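PDB 4JIU: proabylysin from Pyrococcus abyssi, which is the zymogen of a small soluble zinc metallopeptidase of the minigluzincin type and probably hydrolyses peptide bonds once activated. Local coordinates for residues N48-I57 with R88-K99. The protein carries 1 engineered substitution. Sequence-based numbering, arbitrary orientation. Where two conformers were deposited one is given.
Sequences NLEEEEMFYI and RAKEIEDRIMTK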
ATOM      1  N   ASN A  48      -0.055 -12.471  -5.622  1.00 19.28           N
ATOM      2  CA  ASN A  48      -0.936 -13.590  -5.407  1.00 20.95           C
ATOM      3  C   ASN A  48      -1.937 -13.380  -4.271  1.00 22.99           C
ATOM      4  O   ASN A  48      -2.681 -14.305  -3.874  1.00 22.52           O
ATOM      5  CB  ASN A  48      -0.125 -14.865  -5.081  1.00 23.31           C
ATOM      6  CG  ASN A  48       0.823 -15.291  -6.181  1.00 30.80           C
ATOM      7  OD1 ASN A  48       0.494 -15.207  -7.372  1.00 38.47           O
ATOM      8  ND2 ASN A  48       2.014 -15.709  -5.778  1.00 36.83           N
ATOM      9  N   LEU A  49      -2.006 -12.211  -3.678  1.00 21.24           N
ATOM     10  CA  LEU A  49      -3.015 -11.885  -2.660  1.00 16.96           C
ATOM     11  C   LEU A  49      -4.384 -11.676  -3.261  1.00 16.98           C
ATOM     12  O   LEU A  49      -4.513 -11.490  -4.487  1.00 21.05           O
ATOM     13  CB  LEU A  49      -2.580 -10.648  -1.887  1.00 13.81           C
ATOM     14  CG  LEU A  49      -1.388 -10.767  -0.950  1.00 14.42           C
ATOM     15  CD1 LEU A  49      -0.966  -9.372  -0.523  1.00 14.84           C
ATOM     16  CD2 LEU A  49      -1.728 -11.695   0.185  1.00 19.73           C
ATOM     17  N   GLU A  50      -5.446 -11.701  -2.442  1.00 18.75           N
ATOM     18  CA  GLU A  50      -6.761 -11.318  -2.935  1.00 19.83           C
ATOM     19  C   GLU A  50      -6.772  -9.822  -3.330  1.00 15.29           C
ATOM     20  O   GLU A  50      -5.971  -9.055  -2.857  1.00 14.09           O
ATOM     21  CB  GLU A  50      -7.855 -11.549  -1.914  1.00 24.43           C
ATOM     22  CG  GLU A  50      -8.012 -12.780  -1.058  1.00 31.35           C
ATOM     23  CD  GLU A  50      -8.676 -13.918  -1.818  1.00 42.61           C
ATOM     24  OE1 GLU A  50      -8.972 -14.941  -1.180  1.00 43.50           O
ATOM     25  OE2 GLU A  50      -8.837 -13.697  -3.036  1.00 55.74           O
ATOM     26  N   GLU A  51      -7.725  -9.431  -4.182  1.00 15.11           N
ATOM     27  CA  GLU A  51      -7.729  -8.052  -4.674  1.00 14.21           C
ATOM     28  C   GLU A  51      -7.808  -7.041  -3.550  1.00 12.81           C
ATOM     29  O   GLU A  51      -7.137  -6.025  -3.643  1.00 12.71           O
ATOM     30  CB  GLU A  51      -8.868  -7.756  -5.679  1.00 17.82           C
ATOM     31  CG  GLU A  51      -8.639  -8.264  -7.044  1.00 26.18           C
ATOM     32  CD  GLU A  51      -9.691  -7.931  -8.081  1.00 29.81           C
ATOM     33  OE1 GLU A  51     -10.894  -7.925  -7.738  1.00 24.74           O
ATOM     34  OE2 GLU A  51      -9.247  -7.689  -9.232  1.00 43.32           O
ATOM     35  N   GLU A  52      -8.667  -7.257  -2.532  1.00 12.75           N
ATOM     36  CA  GLU A  52      -8.774  -6.241  -1.489  1.00 11.92           C
ATOM     37  C   GLU A  52      -7.472  -6.104  -0.737  1.00 10.47           C
ATOM     38  O   GLU A  52      -7.125  -5.011  -0.286  1.00 11.43           O
ATOM     39  CB  GLU A  52      -9.951  -6.605  -0.532  1.00 16.34           C
ATOM     40  CG  GLU A  52     -10.167  -5.594   0.570  1.00 17.07           C
ATOM     41  CD  GLU A  52     -11.288  -5.799   1.574  1.00 15.27           C
ATOM     42  OE1 GLU A  52     -11.738  -4.812   2.291  1.00  9.85           O
ATOM     43  OE2 GLU A  52     -11.686  -6.987   1.710  1.00 20.45           O
ATOM     44  N   GLU A  53      -6.747  -7.213  -0.524  1.00 11.23           N
ATOM     45  CA  GLU A  53      -5.467  -7.185   0.164  0.68 10.77           C
ATOM     46  C   GLU A  53      -4.403  -6.469  -0.679  1.00 11.06           C
ATOM     47  O   GLU A  53      -3.653  -5.688  -0.148  1.00 10.40           O
ATOM     48  CB  GLU A  53      -5.018  -8.584   0.538  0.68 11.79           C
ATOM     49  CG  GLU A  53      -5.902  -9.333   1.477  0.68 14.34           C
ATOM     50  CD  GLU A  53      -5.868 -10.845   1.431  0.68 18.18           C
ATOM     51  OE1 GLU A  53      -5.184 -11.459   0.595  0.68 18.03           O
ATOM     52  OE2 GLU A  53      -6.611 -11.397   2.286  0.68 22.05           O
ATOM     53  N   MET A  54      -4.365  -6.771  -1.973  1.00 10.68           N
ATOM     54  CA  MET A  54      -3.439  -6.018  -2.856  1.00 11.12           C
ATOM     55  C   MET A  54      -3.765  -4.529  -2.840  1.00 10.15           C
ATOM     56  O   MET A  54      -2.879  -3.684  -2.797  1.00 10.95           O
ATOM     57  CB  MET A  54      -3.555  -6.545  -4.293  1.00 12.16           C
ATOM     58  CG  MET A  54      -3.010  -7.916  -4.509  0.56 15.57           C
ATOM     59  SD  MET A  54      -2.973  -8.414  -6.258  0.56 18.80           S
ATOM     60  CE  MET A  54      -4.484  -9.362  -6.300  0.56 31.43           C
ATOM     61  N   PHE A  55      -5.063  -4.230  -2.937  1.00  9.84           N
ATOM     62  CA  PHE A  55      -5.484  -2.835  -2.932  1.00  9.60           C
ATOM     63  C   PHE A  55      -5.081  -2.169  -1.610  1.00  9.30           C
ATOM     64  O   PHE A  55      -4.655  -1.019  -1.613  1.00 10.03           O
ATOM     65  CB  PHE A  55      -6.996  -2.725  -3.160  1.00 10.31           C
ATOM     66  CG  PHE A  55      -7.441  -1.357  -3.612  1.00 10.49           C
ATOM     67  CD1 PHE A  55      -6.931  -0.787  -4.783  1.00 12.85           C
ATOM     68  CD2 PHE A  55      -8.386  -0.650  -2.864  1.00 12.58           C
ATOM     69  CE1 PHE A  55      -7.371   0.425  -5.212  1.00 14.70           C
ATOM     70  CE2 PHE A  55      -8.841   0.591  -3.345  1.00 12.21           C
ATOM     71  CZ  PHE A  55      -8.321   1.110  -4.499  1.00 13.55           C
ATOM     72  N   TYR A  56      -5.247  -2.873  -0.487  1.00  9.30           N
ATOM     73  CA  TYR A  56      -4.804  -2.312   0.790  1.00  9.05           C
ATOM     74  C   TYR A  56      -3.353  -1.909   0.740  1.00  8.84           C
ATOM     75  O   TYR A  56      -2.942  -0.872   1.205  1.00  9.39           O
ATOM     76  CB  TYR A  56      -5.123  -3.274   1.973  1.00  9.75           C
ATOM     77  CG  TYR A  56      -4.563  -2.658   3.224  1.00  9.89           C
ATOM     78  CD1 TYR A  56      -5.245  -1.590   3.822  1.00 11.20           C
ATOM     79  CD2 TYR A  56      -3.357  -2.984   3.783  1.00 10.83           C
ATOM     80  CE1 TYR A  56      -4.762  -0.982   4.923  1.00 11.44           C
ATOM     81  CE2 TYR A  56      -2.827  -2.333   4.849  1.00 11.38           C
ATOM     82  CZ  TYR A  56      -3.534  -1.308   5.440  1.00 10.70           C
ATOM     83  OH  TYR A  56      -3.061  -0.638   6.534  1.00 13.37           O
ATOM     84  N   ILE A  57      -2.492  -2.842   0.274  1.00  9.24           N
ATOM     85  CA  ILE A  57      -1.074  -2.541   0.223  1.00  9.30           C
ATOM     86  C   ILE A  57      -0.803  -1.283  -0.601  1.00  9.14           C
ATOM     87  O   ILE A  57      -0.018  -0.435  -0.189  1.00  9.77           O
ATOM     88  CB  ILE A  57      -0.273  -3.765  -0.280  1.00  9.91           C
ATOM     89  CG1 ILE A  57      -0.382  -4.915   0.733  1.00 11.99           C
ATOM     90  CG2 ILE A  57       1.159  -3.370  -0.575  1.00 11.88           C
ATOM     91  CD1 ILE A  57       0.087  -6.218   0.228  1.00 14.64           C
ATOM     92  N   ARG A  88     -11.305  -1.642   9.536  1.00 12.69           N
ATOM     93  CA  ARG A  88     -11.030  -2.534   8.365  1.00 12.99           C
ATOM     94  C   ARG A  88      -9.554  -2.593   8.016  1.00 12.45           C
ATOM     95  O   ARG A  88      -9.105  -3.678   7.654  1.00 12.90           O
ATOM     96  CB  ARG A  88     -11.858  -2.065   7.157  1.00 12.88           C
ATOM     97  CG  ARG A  88     -11.796  -3.008   5.962  1.00 13.48           C
ATOM     98  CD  ARG A  88     -12.392  -4.350   6.301  1.00 15.19           C
ATOM     99  NE  ARG A  88     -12.662  -5.162   5.123  1.00 13.39           N
ATOM    100  CZ  ARG A  88     -13.340  -6.264   5.178  1.00 13.68           C
ATOM    101  NH1 ARG A  88     -13.853  -6.688   6.323  1.00 15.32           N
ATOM    102  NH2 ARG A  88     -13.520  -6.957   4.093  1.00 15.10           N
ATOM    103  N   ALA A  89      -8.786  -1.498   8.092  1.00 11.81           N
ATOM    104  CA  ALA A  89      -7.373  -1.626   7.718  1.00 11.82           C
ATOM    105  C   ALA A  89      -6.649  -2.630   8.559  1.00 12.34           C
ATOM    106  O   ALA A  89      -5.846  -3.426   8.081  1.00 13.47           O
ATOM    107  CB  ALA A  89      -6.666  -0.271   7.915  1.00 12.97           C
ATOM    108  N   LYS A  90      -6.900  -2.637   9.871  1.00 12.83           N
ATOM    109  CA  LYS A  90      -6.200  -3.593  10.724  1.00 14.66           C
ATOM    110  C   LYS A  90      -6.671  -4.998  10.421  1.00 13.44           C
ATOM    111  O   LYS A  90      -5.861  -5.913  10.514  1.00 14.74           O
ATOM    112  CB  LYS A  90      -6.384  -3.200  12.187  1.00 22.10           C
ATOM    113  CG  LYS A  90      -5.463  -2.051  12.623  1.00 30.57           C
ATOM    114  CD  LYS A  90      -3.979  -2.461  12.658  1.00 39.99           C
ATOM    115  CE  LYS A  90      -3.053  -1.275  12.407  1.00 36.99           C
ATOM    116  NZ  LYS A  90      -1.636  -1.670  12.163  1.00 37.36           N
ATOM    117  N   GLU A  91      -7.921  -5.220  10.089  1.00 13.92           N
ATOM    118  CA  GLU A  91      -8.440  -6.536   9.711  1.00 13.73           C
ATOM    119  C   GLU A  91      -7.703  -7.049   8.453  1.00 12.66           C
ATOM    120  O   GLU A  91      -7.261  -8.203   8.362  1.00 14.10           O
ATOM    121  CB  GLU A  91      -9.926  -6.520   9.465  1.00 15.80           C
ATOM    122  CG  GLU A  91     -10.549  -7.800   8.979  1.00 18.96           C
ATOM    123  CD  GLU A  91     -10.251  -9.030   9.803  1.00 25.23           C
ATOM    124  OE1 GLU A  91     -10.141  -8.867  11.046  1.00 31.45           O
ATOM    125  OE2 GLU A  91     -10.151 -10.115   9.157  1.00 29.02           O
ATOM    126  N   ILE A  92      -7.561  -6.196   7.452  1.00 12.27           N
ATOM    127  CA  ILE A  92      -6.881  -6.618   6.223  1.00 11.92           C
ATOM    128  C   ILE A  92      -5.406  -6.830   6.511  1.00 11.52           C
ATOM    129  O   ILE A  92      -4.794  -7.776   6.001  1.00 12.62           O
ATOM    130  CB  ILE A  92      -7.172  -5.633   5.096  1.00 12.05           C
ATOM    131  CG1 ILE A  92      -8.657  -5.562   4.766  1.00 14.56           C
ATOM    132  CG2 ILE A  92      -6.333  -5.973   3.874  1.00 14.68           C
ATOM    133  CD1 ILE A  92      -9.404  -6.857   4.494  1.00 17.51           C
ATOM    134  N   GLU A  93      -4.747  -5.960   7.258  1.00 12.71           N
ATOM    135  CA  GLU A  93      -3.383  -6.218   7.660  1.00 12.92           C
ATOM    136  C   GLU A  93      -3.214  -7.568   8.341  1.00 14.53           C
ATOM    137  O   GLU A  93      -2.256  -8.272   8.067  1.00 15.05           O
ATOM    138  CB  GLU A  93      -2.891  -5.132   8.611  1.00 14.74           C
ATOM    139  CG  GLU A  93      -2.569  -3.840   7.931  1.00 14.66           C
ATOM    140  CD  GLU A  93      -1.901  -2.842   8.855  1.00 20.09           C
ATOM    141  OE1 GLU A  93      -1.824  -1.693   8.417  1.00 19.15           O
ATOM    142  OE2 GLU A  93      -1.434  -3.110   9.985  1.00 28.72           O
ATOM    143  N   ASP A  94      -4.140  -7.910   9.177  1.00 13.93           N
ATOM    144  CA  ASP A  94      -4.071  -9.200   9.867  1.00 15.23           C
ATOM    145  C   ASP A  94      -4.149 -10.330   8.863  1.00 13.73           C
ATOM    146  O   ASP A  94      -3.459 -11.346   8.998  1.00 15.97           O
ATOM    147  CB  ASP A  94      -5.194  -9.298  10.901  1.00 17.12           C
ATOM    148  CG  ASP A  94      -4.993  -8.496  12.169  1.00 22.75           C
ATOM    149  OD1 ASP A  94      -3.857  -8.005  12.387  1.00 34.58           O
ATOM    150  OD2 ASP A  94      -5.908  -8.292  13.005  1.00 35.15           O
ATOM    151  N   ARG A  95      -5.042 -10.211   7.886  1.00 13.04           N
ATOM    152  CA  ARG A  95      -5.144 -11.262   6.846  1.00 12.92           C
ATOM    153  C   ARG A  95      -3.842 -11.424   6.100  1.00 12.16           C
ATOM    154  O   ARG A  95      -3.397 -12.528   5.776  1.00 13.36           O
ATOM    155  CB  ARG A  95      -6.343 -10.966   5.928  1.00 13.92           C
ATOM    156  CG  ARG A  95      -7.697 -10.972   6.652  1.00 15.59           C
ATOM    157  CD  ARG A  95      -8.867 -10.683   5.740  1.00 16.56           C
ATOM    158  NE  ARG A  95     -10.102 -10.514   6.477  1.00 19.09           N
ATOM    159  CZ  ARG A  95     -11.294 -10.253   5.933  1.00 19.61           C
ATOM    160  NH1 ARG A  95     -11.369 -10.093   4.616  1.00 25.17           N
ATOM    161  NH2 ARG A  95     -12.374 -10.125   6.677  1.00 27.63           N
ATOM    162  N   ILE A  96      -3.233 -10.327   5.697  1.00 12.14           N
ATOM    163  CA  ILE A  96      -1.989 -10.355   4.955  1.00 11.91           C
ATOM    164  C   ILE A  96      -0.880 -10.963   5.771  1.00 12.33           C
ATOM    165  O   ILE A  96      -0.115 -11.818   5.315  1.00 13.21           O
ATOM    166  CB  ILE A  96      -1.601  -8.933   4.498  1.00 13.14           C
ATOM    167  CG1 ILE A  96      -2.618  -8.423   3.494  1.00 13.87           C
ATOM    168  CG2 ILE A  96      -0.182  -8.947   3.969  1.00 15.17           C
ATOM    169  CD1 ILE A  96      -2.506  -6.942   3.236  1.00 16.28           C
ATOM    170  N   MET A  97      -0.789 -10.590   7.043  1.00 13.36           N
ATOM    171  CA  MET A  97       0.204 -11.186   7.933  1.00 14.70           C
ATOM    172  C   MET A  97      -0.038 -12.676   8.123  1.00 14.69           C
ATOM    173  O   MET A  97       0.939 -13.424   8.123  1.00 15.20           O
ATOM    174  CB  MET A  97       0.184 -10.498   9.297  1.00 16.50           C
ATOM    175  CG  MET A  97       1.021 -11.277  10.284  1.00 20.86           C
ATOM    176  SD  MET A  97       2.776 -11.230  10.004  1.00 29.51           S
ATOM    177  CE  MET A  97       3.389 -12.600  10.989  1.00 87.65           C
ATOM    178  N   THR A  98      -1.285 -13.103   8.264  1.00 14.89           N
ATOM    179  CA  THR A  98      -1.549 -14.537   8.397  1.00 16.30           C
ATOM    180  C   THR A  98      -1.011 -15.268   7.188  1.00 15.96           C
ATOM    181  O   THR A  98      -0.410 -16.326   7.288  1.00 16.93           O
ATOM    182  CB  THR A  98      -3.050 -14.745   8.554  1.00 18.96           C
ATOM    183  OG1 THR A  98      -3.389 -14.230   9.859  1.00 19.01           O
ATOM    184  CG2 THR A  98      -3.430 -16.208   8.485  1.00 19.14           C
ATOM    185  N   LYS A  99      -1.291 -14.694   6.006  1.00 14.19           N
ATOM    186  CA  LYS A  99      -0.924 -15.404   4.797  1.00 15.48           C
ATOM    187  C   LYS A  99       0.568 -15.440   4.554  1.00 14.56           C
ATOM    188  O   LYS A  99       1.167 -16.436   4.211  1.00 18.09           O
ATOM    189  CB  LYS A  99      -1.608 -14.815   3.593  1.00 17.20           C
ATOM    190  CG  LYS A  99      -1.407 -15.850   2.463  1.00 21.14           C
ATOM    191  CD  LYS A  99      -2.034 -15.363   1.205  1.00 23.28           C
ATOM    192  CE  LYS A  99      -1.799 -16.324   0.035  1.00 23.20           C
ATOM    193  NZ  LYS A  99      -1.964 -15.567  -1.266  1.00 24.61           N
TER
HETATM  194  O   HOH W   1      -9.393 -10.817   2.196  1.00 35.12           O
HETATM  195  O   HOH W   2      -4.646 -14.133  -0.223  1.00 61.77           O
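Tyr56 plugs into helix 88-99 as a knob in a hole formed by Ala89, Ile92, Glu93 and Ile96. Its own helix, 51-67, is the one that carries the zinc ligands His60 and His64 of the HExxH motif; the axes of 51-57 and 88-99 cross at -109°. The ring reaches the partner helix because a chi1 of 177° sets CG opposite the backbone N. Tyr56 CB rests on Ile92 CG2 at 3.5 Å, while ring atom CE1 meets the methyl of Ala89, and the carbonyl oxygen of Ala89 lies over one face, toward the rim. Ile96 fills in beside it, CG1 lying along Glu53 CB while CD1 reaches Ile57 CG1 at 3.9 Å.

At the far end of the ring, Tyr56 OH gives a very short hydrogen bond, 2.5 Å, to Glu93 OE1, and the same hydroxyl is hydrogen-bonded to ND1 of the zinc ligand His60. This makes Tyr56 a second-shell residue that probably steadies the imidazole. The other Glu93 oxygen, OE2, is held by a salt bridge from Lys90 NZ.

Toward solvent, Arg88 grips Glu52 side-on: NE points almost straight at OE1 (163°), in the guanidinium plane, while NH2 meets the syn lone pair of OE2. A methionine in place of Arg88 would probably leave the Glu52 carboxylate without its salt bridge and freer to turn beside Ile92 CD1. Along the remaining edge water joins the helices. One molecule donates to Glu53 OE2 and accepts from Arg95 NH1; another donates to Glu53 OE1 at 2.8 Å and accepts from Lys99 NZ at 3.2 Å.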